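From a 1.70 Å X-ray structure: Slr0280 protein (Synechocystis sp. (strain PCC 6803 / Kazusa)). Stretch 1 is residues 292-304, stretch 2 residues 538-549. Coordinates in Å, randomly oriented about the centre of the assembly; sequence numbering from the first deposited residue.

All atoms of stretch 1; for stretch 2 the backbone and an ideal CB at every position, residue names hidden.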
# COMPACT_ATOMS: atom_id res chain seq x y z
N GLN A 292 22.92 2.18 6.26
CA GLN A 292 22.06 3.35 6.07
C GLN A 292 20.90 2.96 5.15
O GLN A 292 21.12 2.51 4.03
CB GLN A 292 22.86 4.49 5.44
CG GLN A 292 22.04 5.74 5.14
CD GLN A 292 22.88 6.94 4.74
OE1 GLN A 292 23.25 7.10 3.57
NE2 GLN A 292 23.17 7.81 5.71
N PHE A 293 19.67 3.12 5.64
CA PHE A 293 18.49 2.66 4.91
C PHE A 293 17.62 3.83 4.48
O PHE A 293 17.13 4.58 5.33
CB PHE A 293 17.62 1.76 5.80
CG PHE A 293 18.24 0.42 6.11
CD1 PHE A 293 19.21 0.30 7.10
CD2 PHE A 293 17.81 -0.73 5.44
CE1 PHE A 293 19.77 -0.95 7.40
CE2 PHE A 293 18.36 -1.98 5.73
CZ PHE A 293 19.35 -2.09 6.71
N PRO A 294 17.40 3.98 3.17
CA PRO A 294 16.38 4.95 2.75
C PRO A 294 15.01 4.43 3.18
O PRO A 294 14.70 3.26 2.92
CB PRO A 294 16.49 4.95 1.21
CG PRO A 294 17.85 4.35 0.91
CD PRO A 294 18.08 3.35 2.03
N VAL A 295 14.22 5.27 3.87
CA VAL A 295 12.91 4.86 4.37
C VAL A 295 11.82 5.88 4.00
O VAL A 295 12.01 7.09 4.13
CB VAL A 295 12.93 4.66 5.91
CG1 VAL A 295 11.53 4.40 6.44
CG2 VAL A 295 13.85 3.51 6.29
N THR A 296 10.69 5.37 3.52
CA THR A 296 9.54 6.21 3.23
C THR A 296 8.49 6.04 4.32
O THR A 296 8.13 4.92 4.69
CB THR A 296 8.88 5.83 1.90
OG1 THR A 296 9.88 5.65 0.89
CG2 THR A 296 7.91 6.91 1.47
N THR A 297 7.99 7.16 4.84
CA THR A 297 6.95 7.10 5.86
C THR A 297 5.81 8.04 5.55
O THR A 297 5.98 9.09 4.91
CB THR A 297 7.48 7.46 7.27
OG1 THR A 297 8.01 8.79 7.26
CG2 THR A 297 8.56 6.48 7.71
N VAL A 298 4.63 7.68 6.03
CA VAL A 298 3.52 8.62 6.09
C VAL A 298 3.02 8.56 7.51
O VAL A 298 2.74 7.48 8.04
CB VAL A 298 2.41 8.29 5.11
CG1 VAL A 298 1.27 9.27 5.29
CG2 VAL A 298 2.93 8.33 3.68
N THR A 299 2.95 9.73 8.14
CA THR A 299 2.56 9.81 9.54
C THR A 299 1.18 10.45 9.62
O THR A 299 0.93 11.49 9.01
CB THR A 299 3.59 10.60 10.38
OG1 THR A 299 4.85 9.92 10.34
CG2 THR A 299 3.12 10.71 11.83
N ILE A 300 0.29 9.81 10.36
CA ILE A 300 -1.11 10.21 10.37
C ILE A 300 -1.55 10.42 11.81
O ILE A 300 -1.34 9.54 12.66
CB ILE A 300 -2.01 9.11 9.76
CG1 ILE A 300 -1.65 8.84 8.29
CG2 ILE A 300 -3.47 9.47 9.89
CD1 ILE A 300 -0.93 7.51 8.07
N ASN A 301 -2.14 11.58 12.10
CA ASN A 301 -2.76 11.82 13.39
C ASN A 301 -4.20 11.31 13.35
O ASN A 301 -5.06 11.96 12.76
CB ASN A 301 -2.74 13.31 13.74
CG ASN A 301 -3.38 13.61 15.09
OD1 ASN A 301 -3.99 12.74 15.72
ND2 ASN A 301 -3.25 14.86 15.54
N PRO A 302 -4.46 10.15 13.99
CA PRO A 302 -5.77 9.49 13.87
C PRO A 302 -6.84 10.23 14.67
O PRO A 302 -8.01 9.84 14.67
CB PRO A 302 -5.50 8.10 14.46
CG PRO A 302 -4.47 8.36 15.52
CD PRO A 302 -3.60 9.49 14.99
N ARG A 303 -6.43 11.29 15.35
CA ARG A 303 -7.35 12.14 16.10
C ARG A 303 -7.76 13.39 15.32
O ARG A 303 -8.64 14.13 15.76
CB ARG A 303 -6.73 12.54 17.44
CG ARG A 303 -6.59 11.38 18.42
CD ARG A 303 -5.44 11.60 19.39
NE ARG A 303 -4.14 11.31 18.79
CZ ARG A 303 -3.13 12.17 18.72
NH1 ARG A 303 -3.27 13.40 19.21
NH2 ARG A 303 -1.98 11.82 18.16
N SER A 304 -7.11 13.63 14.18
CA SER A 304 -7.50 14.74 13.31
C SER A 304 -8.91 14.52 12.81
O SER A 304 -9.30 13.39 12.50
CB SER A 304 -6.55 14.91 12.12
OG SER A 304 -5.28 15.36 12.55
N UNK A 538 5.12 8.37 20.20
CA UNK A 538 4.85 8.91 21.53
C UNK A 538 3.54 9.68 21.61
O UNK A 538 2.87 9.69 22.65
CB UNK A 538 6.00 9.82 21.96
N UNK A 539 3.18 10.33 20.51
CA UNK A 539 2.01 11.20 20.46
C UNK A 539 0.75 10.42 20.09
O UNK A 539 -0.35 10.98 20.04
CB UNK A 539 2.24 12.33 19.46
N UNK A 540 0.92 9.13 19.83
CA UNK A 540 -0.18 8.31 19.39
C UNK A 540 -0.49 8.58 17.92
O UNK A 540 -1.59 8.28 17.47
CB UNK A 540 -1.41 8.56 20.26
N UNK A 541 0.47 9.15 17.19
CA UNK A 541 0.34 9.22 15.73
C UNK A 541 0.71 7.88 15.12
O UNK A 541 1.60 7.19 15.61
CB UNK A 541 1.22 10.33 15.15
N UNK A 542 0.05 7.52 14.02
CA UNK A 542 0.32 6.27 13.33
C UNK A 542 1.35 6.50 12.25
O UNK A 542 1.26 7.47 11.50
CB UNK A 542 -0.96 5.68 12.74
N UNK A 543 2.35 5.63 12.17
CA UNK A 543 3.35 5.73 11.11
C UNK A 543 3.25 4.50 10.21
O UNK A 543 3.27 3.37 10.68
CB UNK A 543 4.76 5.86 11.69
N UNK A 544 3.09 4.74 8.91
CA UNK A 544 3.17 3.67 7.92
C UNK A 544 4.58 3.75 7.35
O UNK A 544 5.04 4.84 6.95
CB UNK A 544 2.10 3.80 6.83
N UNK A 545 5.27 2.62 7.29
CA UNK A 545 6.71 2.60 6.96
C UNK A 545 7.04 1.59 5.87
O UNK A 545 6.63 0.43 5.95
CB UNK A 545 7.53 2.28 8.21
N UNK A 546 7.79 2.02 4.86
CA UNK A 546 8.30 1.14 3.80
C UNK A 546 9.80 1.34 3.67
O UNK A 546 10.26 2.47 3.47
CB UNK A 546 7.60 1.41 2.47
N UNK A 547 10.57 0.25 3.77
CA UNK A 547 12.02 0.30 3.60
C UNK A 547 12.45 -0.69 2.53
O UNK A 547 11.85 -1.74 2.35
CB UNK A 547 12.73 0.00 4.92
N UNK A 548 13.52 -0.36 1.82
CA UNK A 548 14.04 -1.31 0.83
C UNK A 548 15.50 -1.64 1.11
O UNK A 548 15.83 -1.99 2.24
CB UNK A 548 13.89 -0.75 -0.58
N UNK A 549 16.37 -1.59 0.10
CA UNK A 549 17.77 -1.96 0.33
C UNK A 549 18.52 -0.86 1.04
O UNK A 549 18.28 0.33 0.78
CB UNK A 549 18.47 -2.29 -0.99

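Stretch 2 runs antiparallel to the strand of stretch 1, and paired backbone hydrogen bonds set the register. Along the strand, the CB atoms alternate between two faces of the sheet.

Position 538 has no atom of stretch 1 within 5.5 Å of its ideal CB. Almost any residue would suit. It is Arg538, and it makes no contact with stretch 1.

At 539 the ideal CB lies 4.4 Å from Arg303 NH2. A small or polar residue would fit, as would an acid. The residue is Asn539. Its side chain leads away, and the closest contact is through its backbone: Asn539 O sits over one face of the Arg303 guanidinium, 2.6 Å from Arg303 NH2, at an angle too poor for a hydrogen bond.

Position 540 has phi 77° and psi 20°. Positive phi favours glycine, with asparagine a common second choice. An ideal CB would also lie 3.9 Å from Arg303 NH2. The residue is Gly540, and its O approaches Pro302 CD at 3.4 Å.

At 541 the ideal CB is 3.8 Å from Thr299 CG2 and 3.7 Å from Ile300 O. Arg303 is close by, so a short polar or acidic side chain would suit; threonine is also plausible. The residue is Asn541. Its end turns nearer to stretch 1, placing OD1 3.2 Å from Asn301 CA and 3.0 Å from Arg303 NH2, the latter without hydrogen-bond geometry.

Position 542 pairs with Ile300, its N and O both hydrogen-bonded to that residue. The CB is on the face of Ile300, 5.2 Å from Pro302 CD. Valine, leucine, isoleucine or methionine would suit. It is Ile542, and its CD1 packs 3.9 Å from Pro302 CB.

Position 543 sits opposite Thr299, on the face of Thr297 and Thr299. A beta-branched residue, polar or apolar, would fit. Ile543 is found, with CG2 3.9 Å from Thr297 CB and 3.8 Å from Thr299 OG1.

Position 544 pairs with Val298 through two backbone hydrogen bonds, and its CB is 4.9 Å from Ile300 CD1. An aliphatic side chain is expected. Leu544 sets its CG 3.9 Å from Ile300 CD1.

At 545 the ideal CB is 4.3 Å from Thr297 CG2 and 4.9 Å from Val295 CG1, both on its side of the sheet. Valine, threonine or isoleucine would suit. Val545 brings its CG1 to 3.6 Å from Val295 CG1.

Position 546 pairs with Thr296 and shares its face; the nearest stretch 1 atom to the CB is Thr296 O, 4.2 Å away. Stretch 1 leaves room, so alanine, serine, valine or threonine would suit. Ala546 is deposited. Water 1 donates to Ala546 O (2.7 Å) and to Thr296 OG1 (2.6 Å), linking the strands.

The CB at 547 is 3.9 Å from Val295 CG2, with Phe293 CD2 at 5.2 Å. Small or aliphatic residues would fit. Ser547 rests its CB against Val295 CG2 at 3.9 Å.

Position 548 points sideways. Its phi of -123° and psi of -131° are unusual for a strand, so glycine would be easy here, but stretch 1 does not restrict the side chain. His548 has its ring nitrogens hydrogen-bonded elsewhere in the structure. Its O lies at the edge of the Phe293 ring, 4.0 Å from Phe293 CD2.

Position 549 points away, and stretch 1 sets no preference for its side chain. In Asn549 the backbone O meets Pro294 CD at 3.3 Å.

Stretch 2 538-549: RNGNIILVASHN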
# COMPACT_ATOMS: atom_id res chain seq x y z
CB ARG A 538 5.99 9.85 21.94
CG ARG A 538 7.37 9.44 21.40
CD ARG A 538 8.07 8.47 22.33
NE ARG A 538 9.28 7.91 21.73
CZ ARG A 538 10.04 6.98 22.30
NH1 ARG A 538 9.73 6.51 23.51
NH2 ARG A 538 11.12 6.53 21.67
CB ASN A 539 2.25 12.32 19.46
CG ASN A 539 3.62 12.95 19.60
OD1 ASN A 539 4.40 13.01 18.64
ND2 ASN A 539 3.93 13.43 20.81
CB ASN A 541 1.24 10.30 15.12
CG ASN A 541 0.80 11.71 15.48
OD1 ASN A 541 -0.39 12.00 15.59
ND2 ASN A 541 1.78 12.59 15.66
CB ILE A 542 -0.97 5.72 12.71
CG1 ILE A 542 -1.95 5.33 13.83
CG2 ILE A 542 -0.66 4.54 11.76
CD1 ILE A 542 -3.37 5.08 13.35
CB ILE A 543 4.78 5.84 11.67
CG1 ILE A 543 4.83 6.87 12.80
CG2 ILE A 543 5.76 6.23 10.57
CD1 ILE A 543 6.07 6.76 13.65
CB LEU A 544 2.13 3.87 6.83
CG LEU A 544 0.68 4.08 7.28
CD1 LEU A 544 -0.24 4.17 6.07
CD2 LEU A 544 0.21 2.95 8.18
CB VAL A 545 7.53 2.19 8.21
CG1 VAL A 545 9.03 2.24 7.91
CG2 VAL A 545 7.18 3.08 9.39
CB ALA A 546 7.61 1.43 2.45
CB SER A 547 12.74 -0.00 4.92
OG SER A 547 12.54 -1.36 5.29
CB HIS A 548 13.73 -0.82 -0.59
CG HIS A 548 12.25 -0.72 -0.85
ND1 HIS A 548 11.49 -1.82 -1.17
CD2 HIS A 548 11.40 0.33 -0.79
CE1 HIS A 548 10.22 -1.45 -1.33
NE2 HIS A 548 10.14 -0.15 -1.10
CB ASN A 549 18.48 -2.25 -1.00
CG ASN A 549 17.96 -3.51 -1.66
OD1 ASN A 549 18.60 -4.56 -1.61
ND2 ASN A 549 16.80 -3.41 -2.30
O HOH W 1 11.01 3.32 1.00
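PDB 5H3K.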